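Local structure of cellulose 1,4-beta-cellobiosidase (Thermobifida fusca, 4JJJ) at residues Asp442-Trp447 with Ala503-Thr508; Phe463-Asp468 with Glu526-Ala531; Met510-Arg515 with Thr519-Thr524. The protein probably hydrolyses cellulose to cellobiose as a cellobiohydrolase, this chain being the family 48 glycoside hydrolase part of a longer enzyme that probably also binds cellulose. The protein carries 1 engineered substitution. All coordinates share one frame; numbering follows the deposited sequence.

Interaction 1 of 3, residues Asp442-Trp447 with Ala503-Thr508; sequences DKWVPW and AALAKT. With CA (calcium ion), chain G.
W444 reaches from the helix of 442-447 to the helix of 503-508 with the far rim of its six-membered ring, where CZ3 lies 3.7 Å from CG2 of T508 and CH2 lies 3.9 Å from CD1 of L505. Both methyl groups come at the indole obliquely; the threonine crosses it at about a right angle. A long flat side chain suits this place because, with CG anti to the backbone N (chi1 -176°), it carries its six-membered ring to the facing helix. T508 turns its two branches to different uses. CG2 meets the ring, while OG1 folds back and donates to O of A504 at 2.9 Å, an acceptor that also takes the backbone N of T508 on the opposite face of its carbonyl plane. Trimmed to an alanine, this position would probably open a gap beside CZ3 of W444 and take one of the two donors from A504 O. Further out, CE3 of W447 stands 3.8 Å above one face of the W444 ring, near its rim, and CG2 of V445 lies in plane at the edge. The buried NE1 of W444 is satisfied by Q418 of helix 416-432. Two residues before W444, D442 binds a calcium ion through OD2 at 2.2 Å, together with E438 and waters; its OD1 accepts from one of those waters, tying the carboxylate to the hydration shell. Buried apolar packing of this kind, helix against helix, is characteristic of the (α/α)6 fold of family 48.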
ATOM      1  N   ASP A 442     -14.922  20.010  -2.447  1.00  6.53           N
ATOM      2  CA  ASP A 442     -15.520  21.184  -1.849  1.00  7.85           C
ATOM      3  C   ASP A 442     -15.988  20.906  -0.424  1.00  8.22           C
ATOM      4  O   ASP A 442     -16.080  21.878   0.356  1.00  8.47           O
ATOM      5  CB  ASP A 442     -16.683  21.670  -2.749  1.00  9.48           C
ATOM      6  CG  ASP A 442     -16.209  22.441  -4.009  1.00 10.22           C
ATOM      7  OD1 ASP A 442     -15.068  22.832  -4.193  1.00 11.60           O
ATOM      8  OD2 ASP A 442     -17.152  22.621  -4.842  1.00 12.37           O
ATOM      9  N   LYS A 443     -16.368  19.667  -0.120  1.00  7.61           N
ATOM     10  CA  LYS A 443     -16.727  19.315   1.239  1.00  7.90           C
ATOM     11  C   LYS A 443     -15.534  18.859   2.091  1.00  7.74           C
ATOM     12  O   LYS A 443     -15.493  19.118   3.285  1.00  8.42           O
ATOM     13  CB  LYS A 443     -17.801  18.260   1.147  1.00  9.39           C
ATOM     14  CG  LYS A 443     -18.343  17.883   2.518  1.00 11.14           C
ATOM     15  CD  LYS A 443     -19.584  16.996   2.517  1.00 13.19           C
ATOM     16  CE  LYS A 443     -20.097  16.731   3.939  1.00 14.95           C
ATOM     17  NZ  LYS A 443     -21.416  15.972   3.983  1.00 16.72           N
ATOM     18  N   TRP A 444     -14.573  18.199   1.496  1.00  6.28           N
ATOM     19  CA  TRP A 444     -13.413  17.711   2.271  1.00  6.07           C
ATOM     20  C   TRP A 444     -12.440  18.772   2.664  1.00  6.37           C
ATOM     21  O   TRP A 444     -11.908  18.759   3.768  1.00  6.56           O
ATOM     22  CB  TRP A 444     -12.691  16.556   1.435  1.00  5.52           C
ATOM     23  CG  TRP A 444     -11.566  15.898   2.113  1.00  5.61           C
ATOM     24  CD1 TRP A 444     -11.638  14.701   2.812  1.00  6.00           C
ATOM     25  CD2 TRP A 444     -10.218  16.319   2.172  1.00  5.39           C
ATOM     26  NE1 TRP A 444     -10.441  14.376   3.294  1.00  5.84           N
ATOM     27  CE2 TRP A 444      -9.528  15.363   2.971  1.00  5.44           C
ATOM     28  CE3 TRP A 444      -9.521  17.396   1.679  1.00  5.20           C
ATOM     29  CZ2 TRP A 444      -8.165  15.452   3.221  1.00  6.07           C
ATOM     30  CZ3 TRP A 444      -8.169  17.511   1.972  1.00  5.83           C
ATOM     31  CH2 TRP A 444      -7.516  16.567   2.714  1.00  5.94           C
ATOM     32  N   VAL A 445     -12.147  19.681   1.727  1.00  6.79           N
ATOM     33  CA  VAL A 445     -11.098  20.681   1.906  1.00  6.80           C
ATOM     34  C   VAL A 445     -11.349  21.569   3.140  1.00  6.73           C
ATOM     35  O   VAL A 445     -10.478  21.659   3.984  1.00  7.03           O
ATOM     36  CB  VAL A 445     -10.829  21.473   0.608  1.00  7.22           C
ATOM     37  CG1 VAL A 445      -9.938  22.702   0.837  1.00  7.72           C
ATOM     38  CG2 VAL A 445     -10.148  20.584  -0.422  1.00  8.03           C
ATOM     39  N   PRO A 446     -12.543  22.087   3.319  1.00  7.55           N
ATOM     40  CA  PRO A 446     -12.776  22.858   4.538  1.00  8.38           C
ATOM     41  C   PRO A 446     -12.563  22.115   5.814  1.00  8.12           C
ATOM     42  O   PRO A 446     -12.057  22.690   6.769  1.00 10.54           O
ATOM     43  CB  PRO A 446     -14.190  23.392   4.388  1.00  9.42           C
ATOM     44  CG  PRO A 446     -14.579  23.187   3.002  1.00 10.70           C
ATOM     45  CD  PRO A 446     -13.689  22.165   2.374  1.00  9.09           C
ATOM     46  N   TRP A 447     -12.955  20.853   5.839  1.00  7.62           N
ATOM     47  CA  TRP A 447     -12.801  20.022   6.975  1.00  7.78           C
ATOM     48  C   TRP A 447     -11.350  19.860   7.272  1.00  7.50           C
ATOM     49  O   TRP A 447     -10.913  19.968   8.422  1.00  7.25           O
ATOM     50  CB  TRP A 447     -13.412  18.602   6.737  1.00  7.73           C
ATOM     51  CG  TRP A 447     -13.136  17.638   7.756  1.00  7.80           C
ATOM     52  CD1 TRP A 447     -13.626  17.588   9.042  1.00  8.78           C
ATOM     53  CD2 TRP A 447     -12.340  16.456   7.607  1.00  7.81           C
ATOM     54  NE1 TRP A 447     -13.182  16.474   9.687  1.00  8.65           N
ATOM     55  CE2 TRP A 447     -12.370  15.761   8.840  1.00  7.63           C
ATOM     56  CE3 TRP A 447     -11.507  15.961   6.580  1.00  7.57           C
ATOM     57  CZ2 TRP A 447     -11.659  14.594   9.080  1.00  7.91           C
ATOM     58  CZ3 TRP A 447     -10.800  14.790   6.793  1.00  7.28           C
ATOM     59  CH2 TRP A 447     -10.871  14.108   8.103  1.00  7.73           C
ATOM     60  N   ALA A 503       3.139  16.965   3.594  1.00  5.52           N
ATOM     61  CA  ALA A 503       3.407  17.243   2.177  1.00  5.27           C
ATOM     62  C   ALA A 503       2.230  16.849   1.293  1.00  5.54           C
ATOM     63  O   ALA A 503       1.887  17.585   0.383  1.00  5.56           O
ATOM     64  CB  ALA A 503       4.687  16.562   1.818  1.00  5.88           C
ATOM     65  N   ALA A 504       1.586  15.706   1.589  1.00  5.49           N
ATOM     66  CA  ALA A 504       0.451  15.292   0.807  1.00  5.83           C
ATOM     67  C   ALA A 504      -0.715  16.249   1.037  1.00  5.89           C
ATOM     68  O   ALA A 504      -1.491  16.543   0.105  1.00  5.38           O
ATOM     69  CB  ALA A 504       0.072  13.851   1.187  1.00  6.53           C
ATOM     70  N   LEU A 505      -0.903  16.747   2.250  1.00  5.28           N
ATOM     71  CA  LEU A 505      -1.954  17.708   2.533  1.00  5.22           C
ATOM     72  C   LEU A 505      -1.675  19.014   1.752  1.00  5.53           C
ATOM     73  O   LEU A 505      -2.566  19.550   1.099  1.00  6.48           O
ATOM     74  CB  LEU A 505      -2.046  17.949   4.037  1.00  5.80           C
ATOM     75  CG  LEU A 505      -3.066  19.006   4.467  1.00  5.97           C
ATOM     76  CD1 LEU A 505      -4.447  18.652   3.943  1.00  6.35           C
ATOM     77  CD2 LEU A 505      -2.996  19.151   5.980  1.00  6.85           C
ATOM     78  N   ALA A 506      -0.449  19.484   1.780  1.00  5.21           N
ATOM     79  CA  ALA A 506      -0.068  20.681   1.068  1.00  5.55           C
ATOM     80  C   ALA A 506      -0.377  20.495  -0.426  1.00  5.41           C
ATOM     81  O   ALA A 506      -0.937  21.430  -1.068  1.00  5.87           O
ATOM     82  CB  ALA A 506       1.360  20.991   1.226  1.00  5.78           C
ATOM     83  N   LYS A 507      -0.029  19.334  -1.022  1.00  5.03           N
ATOM     84  CA  LYS A 507      -0.315  19.128  -2.437  1.00  5.35           C
ATOM     85  C   LYS A 507      -1.798  19.127  -2.727  1.00  5.74           C
ATOM     86  O   LYS A 507      -2.266  19.688  -3.736  1.00  5.70           O
ATOM     87  CB  LYS A 507       0.370  17.906  -2.924  1.00  5.05           C
ATOM     88  CG  LYS A 507       1.880  18.056  -3.123  1.00  5.39           C
ATOM     89  CD  LYS A 507       2.503  16.847  -3.709  1.00  6.00           C
ATOM     90  CE  LYS A 507       2.646  15.690  -2.710  1.00  6.43           C
ATOM     91  NZ  LYS A 507       2.757  14.347  -3.412  1.00  7.93           N
ATOM     92  N   THR A 508      -2.537  18.396  -1.906  1.00  5.83           N
ATOM     93  CA  THR A 508      -3.954  18.319  -2.115  1.00  5.95           C
ATOM     94  C   THR A 508      -4.552  19.712  -2.211  1.00  6.50           C
ATOM     95  O   THR A 508      -5.348  20.008  -3.123  1.00  6.83           O
ATOM     96  CB  THR A 508      -4.652  17.569  -0.903  1.00  5.62           C
ATOM     97  OG1 THR A 508      -4.164  16.247  -0.892  1.00  5.13           O
ATOM     98  CG2 THR A 508      -6.118  17.424  -1.082  1.00  6.51           C
TER
HETATM   99 CA    CA G 706     -16.911  24.245  -6.368  1.00 31.01          CA
HETATM  100  O   HOH W   1     -14.495  24.307  -6.396  1.00 19.35           O
HETATM  101  O   HOH W   2     -15.691  26.265  -6.582  1.00 17.81           O
HETATM  102  O   HOH W   3     -18.556  25.697  -6.628  0.50 32.30           O

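Interaction 2 of 3, residues Phe463-Asp468 with Glu526-Ala531; sequences FQVPSD and EGLLDA. With ZN (zinc ion), chain B; ZN (zinc ion), chain S; NA (sodium ion), chain J.
F463 sets CG between the backbone N and the carbonyl carbon (chi1 80°), and this turns the ring onto A531, whose CB lies 3.7 Å from CD2 of the ring. L528 sends CG anti to its carbonyl carbon; chi2 of 177° then runs CD1 on in the extended line, and the other branch, CD2, turns off it to 4.1 Å from CG1 of V465. The same leucine methyl is 4.4 Å from CD1 of F463, a looser contact. Both L528 and A531 approach the phenyl ring obliquely. One turn apart on the helix, they present a long side chain and a short one: the leucine spans the distance to the valine, whereas the alanine, having only a methyl, lets the ring come close to the backbone of the helix. Branched at CB, V465 suits the start of a strand and offers CG1 as a compact apolar surface. Q464, between the two apolar residues, points its CB away from the helix.

Carboxylates of the helix hold metal ions instead. E526 binds a zinc ion through OE2 at 1.9 Å, and H633 is a further ligand of the same ion; D530 binds a sodium ion, with OD1 at 2.4 Å. A water on the sodium donates to both O and OE1 of E526, so the two sites share a solvent link.

T502 of helix 499-516 packs on F463 and V465, and L505 on V465 and L528, while strand 488-496 pairs with 465-473 along its backbone. Helix 519-533 thus meets helix 620-637 through L529, helix 499-516 through L528, and segment 463-468 through L528 and A531.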
ATOM      1  N   PHE A 463       3.728  23.710  13.838  1.00  9.01           N
ATOM      2  CA  PHE A 463       2.543  23.399  13.052  1.00  7.89           C
ATOM      3  C   PHE A 463       1.976  22.046  13.476  1.00  7.88           C
ATOM      4  O   PHE A 463       2.697  21.229  14.053  1.00  7.60           O
ATOM      5  CB  PHE A 463       2.959  23.301  11.550  1.00  7.39           C
ATOM      6  CG  PHE A 463       3.605  22.002  11.129  1.00  7.84           C
ATOM      7  CD1 PHE A 463       2.872  20.971  10.604  1.00  8.04           C
ATOM      8  CD2 PHE A 463       4.991  21.811  11.336  1.00  8.12           C
ATOM      9  CE1 PHE A 463       3.492  19.863  10.228  1.00  7.88           C
ATOM     10  CE2 PHE A 463       5.611  20.628  10.918  1.00  8.03           C
ATOM     11  CZ  PHE A 463       4.831  19.661  10.394  1.00  8.28           C
ATOM     12  N   GLN A 464       0.733  21.797  13.089  0.70  7.88           N
ATOM     13  CA  GLN A 464       0.112  20.505  13.408  0.70  7.52           C
ATOM     14  C   GLN A 464      -0.864  20.130  12.294  0.70  7.50           C
ATOM     15  O   GLN A 464      -1.618  20.978  11.814  0.70  8.12           O
ATOM     16  CB  GLN A 464      -0.715  20.613  14.726  0.70  8.15           C
ATOM     17  CG  GLN A 464       0.081  20.991  15.992  0.70  8.54           C
ATOM     18  CD  GLN A 464       0.593  19.737  16.596  0.70  8.98           C
ATOM     19  OE1 GLN A 464      -0.137  19.046  17.328  0.70 11.55           O
ATOM     20  NE2 GLN A 464       1.693  19.283  16.123  0.70 10.15           N
ATOM     21  N   VAL A 465      -0.880  18.849  11.933  1.00  7.16           N
ATOM     22  CA  VAL A 465      -1.848  18.313  11.003  1.00  6.66           C
ATOM     23  C   VAL A 465      -2.565  17.145  11.667  1.00  6.52           C
ATOM     24  O   VAL A 465      -2.033  16.549  12.655  1.00  7.24           O
ATOM     25  CB  VAL A 465      -1.147  17.818   9.691  1.00  7.05           C
ATOM     26  CG1 VAL A 465      -0.436  19.026   9.026  1.00  7.74           C
ATOM     27  CG2 VAL A 465      -0.139  16.718   9.967  1.00  8.19           C
ATOM     28  N   PRO A 466      -3.741  16.778  11.163  1.00  6.50           N
ATOM     29  CA  PRO A 466      -4.429  15.592  11.727  1.00  6.74           C
ATOM     30  C   PRO A 466      -3.633  14.316  11.651  1.00  6.96           C
ATOM     31  O   PRO A 466      -2.913  14.081  10.714  1.00  6.51           O
ATOM     32  CB  PRO A 466      -5.748  15.541  10.957  1.00  7.58           C
ATOM     33  CG  PRO A 466      -5.893  16.961  10.432  1.00  7.20           C
ATOM     34  CD  PRO A 466      -4.524  17.433  10.137  1.00  7.13           C
ATOM     35  N   SER A 467      -3.797  13.443  12.641  1.00  6.94           N
ATOM     36  CA  SER A 467      -3.145  12.183  12.720  1.00  8.93           C
ATOM     37  C   SER A 467      -4.135  11.032  12.885  1.00  9.39           C
ATOM     38  O   SER A 467      -4.357  10.245  11.951  1.00 12.04           O
ATOM     39  CB  SER A 467      -2.081  12.182  13.846  1.00 10.63           C
ATOM     40  OG  SER A 467      -1.581  10.845  13.977  1.00 13.60           O
ATOM     41  N   ASP A 468      -4.837  10.961  14.007  0.50  8.46           N
ATOM     42  CA  ASP A 468      -5.747   9.836  14.265  0.50  8.51           C
ATOM     43  C   ASP A 468      -7.174  10.277  14.153  0.50  8.05           C
ATOM     44  O   ASP A 468      -7.560  11.352  14.680  0.50  7.91           O
ATOM     45  CB  ASP A 468      -5.475   9.259  15.674  0.50  9.29           C
ATOM     46  CG  ASP A 468      -6.124   7.931  15.923  0.50 11.29           C
ATOM     47  OD1 ASP A 468      -6.119   7.017  15.042  0.50 11.62           O
ATOM     48  OD2 ASP A 468      -6.572   7.778  17.102  0.50 10.78           O
ATOM     49  N   GLU A 526       0.561  27.066   1.587  1.00  9.91           N
ATOM     50  CA  GLU A 526       1.797  27.840   1.620  1.00 11.30           C
ATOM     51  C   GLU A 526       2.385  27.776   3.043  1.00  9.94           C
ATOM     52  O   GLU A 526       3.619  27.673   3.195  1.00  9.52           O
ATOM     53  CB  GLU A 526       1.539  29.303   1.285  1.00 12.45           C
ATOM     54  CG  GLU A 526       1.174  29.573  -0.158  1.00 14.31           C
ATOM     55  CD  GLU A 526       2.317  29.522  -1.183  1.00 14.34           C
ATOM     56  OE1 GLU A 526       3.369  28.872  -0.991  1.00 15.01           O
ATOM     57  OE2 GLU A 526       2.140  30.198  -2.244  1.00 13.85           O
ATOM     58  N   GLY A 527       1.531  27.828   4.072  1.00  9.44           N
ATOM     59  CA  GLY A 527       1.977  27.723   5.455  1.00  9.12           C
ATOM     60  C   GLY A 527       2.588  26.382   5.800  1.00 10.07           C
ATOM     61  O   GLY A 527       3.561  26.293   6.495  1.00  9.24           O
ATOM     62  N   LEU A 528       2.006  25.317   5.222  1.00  8.94           N
ATOM     63  CA  LEU A 528       2.592  23.973   5.340  1.00  8.23           C
ATOM     64  C   LEU A 528       3.968  23.818   4.654  1.00  7.57           C
ATOM     65  O   LEU A 528       4.909  23.251   5.226  1.00  8.70           O
ATOM     66  CB  LEU A 528       1.619  22.920   4.826  1.00  8.78           C
ATOM     67  CG  LEU A 528       0.311  22.800   5.631  1.00  9.00           C
ATOM     68  CD1 LEU A 528      -0.599  21.801   4.993  1.00 11.04           C
ATOM     69  CD2 LEU A 528       0.614  22.463   7.110  1.00  8.78           C
ATOM     70  N   LEU A 529       4.152  24.410   3.478  1.00  7.62           N
ATOM     71  CA  LEU A 529       5.433  24.322   2.814  1.00  8.19           C
ATOM     72  C   LEU A 529       6.496  25.125   3.610  1.00  9.00           C
ATOM     73  O   LEU A 529       7.605  24.691   3.761  1.00 10.52           O
ATOM     74  CB  LEU A 529       5.335  24.927   1.410  1.00  8.82           C
ATOM     75  CG  LEU A 529       4.464  24.208   0.382  1.00  7.92           C
ATOM     76  CD1 LEU A 529       4.489  24.974  -0.953  1.00  8.02           C
ATOM     77  CD2 LEU A 529       4.858  22.779   0.262  1.00  8.83           C
ATOM     78  N   ASP A 530       6.096  26.258   4.181  1.00  9.05           N
ATOM     79  CA  ASP A 530       7.026  27.008   5.008  1.00 10.30           C
ATOM     80  C   ASP A 530       7.435  26.152   6.196  1.00  9.11           C
ATOM     81  O   ASP A 530       8.594  26.190   6.624  1.00  9.71           O
ATOM     82  CB  ASP A 530       6.370  28.265   5.555  1.00 11.97           C
ATOM     83  CG  ASP A 530       6.196  29.360   4.550  1.00 17.75           C
ATOM     84  OD1 ASP A 530       6.866  29.317   3.542  1.00 19.61           O
ATOM     85  OD2 ASP A 530       5.383  30.290   4.812  1.00 23.80           O
ATOM     86  N   ALA A 531       6.442  25.517   6.829  1.00  8.70           N
ATOM     87  CA  ALA A 531       6.674  24.654   7.985  1.00  9.70           C
ATOM     88  C   ALA A 531       7.649  23.555   7.680  1.00  9.64           C
ATOM     89  O   ALA A 531       8.573  23.282   8.432  1.00  9.51           O
ATOM     90  CB  ALA A 531       5.335  24.113   8.463  1.00  9.19           C
TER
HETATM   91 ZN    ZN B 733      -7.527   6.122  17.711  0.50 16.21          ZN
HETATM   92 ZN    ZN S 718       3.757  30.193  -3.304  1.00 16.65          ZN
HETATM   93 NA    NA J 709       5.982  30.950   2.041  1.00 27.91          NA
HETATM   94  O   HOH W   4       5.123  28.887   1.144  1.00 14.03           O
HETATM   95  O   HOH W   5       5.362  31.079  -2.383  1.00 28.97           O
HETATM   96  O   HOH W   6       5.213  31.940  -0.279  1.00 46.52           O
HETATM   97  O   HOH W   7       4.302  31.608   2.679  1.00 50.03           O
HETATM   98  O   HOH W   8       6.450  32.351   3.489  1.00 37.94           O

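Interaction 3 of 3, residues Met510-Arg515 with Thr519-Thr524; sequences MYYAKR and TTALAT
A helical hairpin is formed here, in which helix 499-516 turns sharply into helix 519-533 and the two pack roughly antiparallel, an arrangement characteristic of (α/α)6 folds. The short segments 510-515 and 519-524 run at 145° to each other, with axes 8.2 Å apart. Small residues permit this closeness. CB of A513 lies 3.9 Å from CB of L522 and equally near its backbone N, and it is 4.3 Å from CB of A521, so the methyl of A513 rests against the backbone of the facing helix.

Y512 closes one flank. A first torsion of 175° swings its ring clear of its own backbone N and lays it alongside the partner helix, where it meets CB of A521 at an edge, CD2 being 3.9 Å away and the methyl close to the ring plane. The hydroxyl OH leaves this apolar surface and is hydrogen-bonded to OD1 of D442 on helix 435-450. On the other flank L522 extends toward M510, whose CG is 4.4 Å from CD1 of the leucine; the thioether end of M510 leads on toward H633 and L636 of helix 620-637.

Because the contact is made by methyl and methylene groups and a ring edge, its fit depends on shape and on the exclusion of water, while the polar tip of Y512 finds its partner on a third helix.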
ATOM      1  N   MET A 510      -2.982  22.592  -2.859  1.00  6.88           N
ATOM      2  CA  MET A 510      -2.445  23.330  -4.017  1.00  6.17           C
ATOM      3  C   MET A 510      -3.173  22.958  -5.309  1.00  6.86           C
ATOM      4  O   MET A 510      -3.561  23.883  -6.044  1.00  6.66           O
ATOM      5  CB  MET A 510      -0.952  23.075  -4.155  1.00  7.13           C
ATOM      6  CG  MET A 510      -0.138  23.929  -3.154  1.00  7.68           C
ATOM      7  SD  MET A 510       1.628  23.875  -3.504  1.00  9.58           S
ATOM      8  CE  MET A 510       2.045  22.135  -3.368  1.00  9.43           C
ATOM      9  N   TYR A 511      -3.332  21.669  -5.599  1.00  6.23           N
ATOM     10  CA  TYR A 511      -4.040  21.251  -6.839  1.00  6.51           C
ATOM     11  C   TYR A 511      -5.423  21.804  -6.814  1.00  6.99           C
ATOM     12  O   TYR A 511      -5.981  22.286  -7.852  1.00  7.73           O
ATOM     13  CB  TYR A 511      -3.988  19.720  -7.003  1.00  6.11           C
ATOM     14  CG  TYR A 511      -2.650  19.197  -7.414  1.00  5.96           C
ATOM     15  CD1 TYR A 511      -1.864  18.514  -6.519  1.00  6.23           C
ATOM     16  CD2 TYR A 511      -2.200  19.314  -8.723  1.00  6.30           C
ATOM     17  CE1 TYR A 511      -0.640  18.011  -6.945  1.00  7.52           C
ATOM     18  CE2 TYR A 511      -0.994  18.849  -9.170  1.00  6.76           C
ATOM     19  CZ  TYR A 511      -0.162  18.223  -8.281  1.00  7.18           C
ATOM     20  OH  TYR A 511       1.034  17.660  -8.616  1.00  7.86           O
ATOM     21  N   TYR A 512      -6.103  21.673  -5.656  1.00  7.52           N
ATOM     22  CA  TYR A 512      -7.455  22.201  -5.538  1.00  6.86           C
ATOM     23  C   TYR A 512      -7.529  23.712  -5.717  1.00  7.90           C
ATOM     24  O   TYR A 512      -8.416  24.234  -6.421  1.00  8.10           O
ATOM     25  CB  TYR A 512      -8.000  21.855  -4.171  1.00  7.10           C
ATOM     26  CG  TYR A 512      -9.371  22.459  -3.873  1.00  7.00           C
ATOM     27  CD1 TYR A 512     -10.549  21.981  -4.495  1.00  7.65           C
ATOM     28  CD2 TYR A 512      -9.464  23.450  -2.927  1.00  7.64           C
ATOM     29  CE1 TYR A 512     -11.828  22.538  -4.182  1.00  8.01           C
ATOM     30  CE2 TYR A 512     -10.723  24.025  -2.654  1.00  7.74           C
ATOM     31  CZ  TYR A 512     -11.857  23.536  -3.256  1.00  8.80           C
ATOM     32  OH  TYR A 512     -13.049  24.043  -2.891  1.00 10.27           O
ATOM     33  N   ALA A 513      -6.584  24.393  -5.111  1.00  7.66           N
ATOM     34  CA  ALA A 513      -6.541  25.855  -5.249  1.00  8.75           C
ATOM     35  C   ALA A 513      -6.289  26.297  -6.650  1.00 10.32           C
ATOM     36  O   ALA A 513      -6.880  27.301  -7.066  1.00  9.24           O
ATOM     37  CB  ALA A 513      -5.464  26.419  -4.335  1.00  9.13           C
ATOM     38  N   LYS A 514      -5.398  25.611  -7.330  1.00  9.78           N
ATOM     39  CA  LYS A 514      -5.029  25.992  -8.703  1.00 10.71           C
ATOM     40  C   LYS A 514      -6.288  26.029  -9.572  1.00 12.13           C
ATOM     41  O   LYS A 514      -6.475  27.027 -10.307  1.00 11.70           O
ATOM     42  CB  LYS A 514      -3.981  25.096  -9.265  1.00 12.05           C
ATOM     43  CG  LYS A 514      -3.566  25.444 -10.709  1.00 13.27           C
ATOM     44  CD  LYS A 514      -2.911  26.778 -10.768  1.00 14.93           C
ATOM     45  CE  LYS A 514      -2.558  27.114 -12.210  1.00 20.76           C
ATOM     46  NZ  LYS A 514      -1.743  28.343 -12.216  1.00 21.52           N
ATOM     47  N   ARG A 515      -7.094  24.948  -9.525  1.00 11.29           N
ATOM     48  CA  ARG A 515      -8.232  24.827 -10.388  1.00 12.21           C
ATOM     49  C   ARG A 515      -9.351  25.717  -9.858  1.00 12.15           C
ATOM     50  O   ARG A 515     -10.113  26.354 -10.647  1.00 13.87           O
ATOM     51  CB  ARG A 515      -8.615  23.346 -10.565  1.00 12.55           C
ATOM     52  CG  ARG A 515      -9.765  23.071 -11.504  1.00 15.14           C
ATOM     53  CD  ARG A 515      -9.072  22.932 -12.868  1.00 16.74           C
ATOM     54  NE  ARG A 515     -10.039  22.875 -13.864  1.00 19.51           N
ATOM     55  CZ  ARG A 515      -9.894  22.504 -15.099  1.00 16.05           C
ATOM     56  NH1 ARG A 515      -8.850  21.882 -15.568  1.00 14.39           N
ATOM     57  NH2 ARG A 515     -10.992  22.641 -15.829  1.00 18.95           N
ATOM     58  N   THR A 519      -8.757  30.763  -2.154  1.00 15.78           N
ATOM     59  CA  THR A 519      -7.607  31.414  -1.567  1.00 15.65           C
ATOM     60  C   THR A 519      -7.236  30.852  -0.129  1.00 13.97           C
ATOM     61  O   THR A 519      -6.076  30.854   0.192  1.00 15.50           O
ATOM     62  CB  THR A 519      -7.855  32.965  -1.425  1.00 18.79           C
ATOM     63  OG1 THR A 519      -9.093  33.108  -0.732  1.00 17.55           O
ATOM     64  CG2 THR A 519      -7.768  33.579  -2.791  1.00 21.26           C
ATOM     65  N   THR A 520      -8.195  30.340   0.613  1.00 14.09           N
ATOM     66  CA  THR A 520      -7.923  29.786   1.928  1.00 15.34           C
ATOM     67  C   THR A 520      -7.077  28.526   1.788  1.00 13.50           C
ATOM     68  O   THR A 520      -6.129  28.277   2.534  1.00 12.19           O
ATOM     69  CB  THR A 520      -9.214  29.469   2.666  1.00 18.55           C
ATOM     70  OG1 THR A 520     -10.047  30.681   2.701  1.00 23.28           O
ATOM     71  CG2 THR A 520      -8.942  29.016   4.112  1.00 19.03           C
ATOM     72  N   ALA A 521      -7.447  27.708   0.815  1.00 12.42           N
ATOM     73  CA  ALA A 521      -6.686  26.473   0.510  1.00 10.79           C
ATOM     74  C   ALA A 521      -5.228  26.791   0.190  1.00  9.97           C
ATOM     75  O   ALA A 521      -4.275  26.116   0.663  1.00  9.55           O
ATOM     76  CB  ALA A 521      -7.309  25.641  -0.583  1.00 10.47           C
ATOM     77  N   LEU A 522      -4.995  27.762  -0.691  1.00 10.90           N
ATOM     78  CA  LEU A 522      -3.634  28.073  -1.069  1.00 11.69           C
ATOM     79  C   LEU A 522      -2.863  28.622   0.141  1.00 10.42           C
ATOM     80  O   LEU A 522      -1.699  28.258   0.332  1.00  9.66           O
ATOM     81  CB  LEU A 522      -3.560  29.114  -2.174  1.00 13.62           C
ATOM     82  CG  LEU A 522      -2.097  29.369  -2.686  1.00 15.35           C
ATOM     83  CD1 LEU A 522      -1.287  28.140  -3.010  1.00 17.70           C
ATOM     84  CD2 LEU A 522      -2.174  30.316  -3.875  1.00 18.11           C
ATOM     85  N   ALA A 523      -3.538  29.457   0.937  1.00  9.97           N
ATOM     86  CA  ALA A 523      -2.852  30.005   2.132  1.00 11.21           C
ATOM     87  C   ALA A 523      -2.413  28.939   3.117  1.00 10.50           C
ATOM     88  O   ALA A 523      -1.295  28.965   3.635  1.00  9.82           O
ATOM     89  CB  ALA A 523      -3.643  31.117   2.797  1.00 12.04           C
ATOM     90  N   THR A 524      -3.230  27.944   3.310  1.00 10.89           N
ATOM     91  CA  THR A 524      -2.870  26.805   4.172  1.00  9.71           C
ATOM     92  C   THR A 524      -1.692  26.050   3.605  1.00  9.53           C
ATOM     93  O   THR A 524      -0.763  25.729   4.321  1.00  9.82           O
ATOM     94  CB  THR A 524      -4.110  25.897   4.436  1.00 10.95           C
ATOM     95  OG1 THR A 524      -5.150  26.740   4.959  1.00 14.05           O
ATOM     96  CG2 THR A 524      -3.855  24.754   5.383  1.00 11.70           C
TER

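How the interactions relate
Interactions 1 and 3 share helix 499-516, and interactions 2 and 3 share helix 519-533, so the hairpin of interaction 3 joins the other two. All three are largely buried and apolar, though interaction 3 lies farthest from the chain centre and has exposed threonines beside it. Residue size differs with place: an indole spans helices in interaction 1, a phenyl joins loop to helix in interaction 2, and alanines bring helices together in interaction 3. Interactions 1 and 2 also carry carboxylates that hold metal ions beside the packing, and through Y512 interaction 3 reaches the calcium site. L505 CD2 touches L528 CD1 at 3.7 Å, merging the first two.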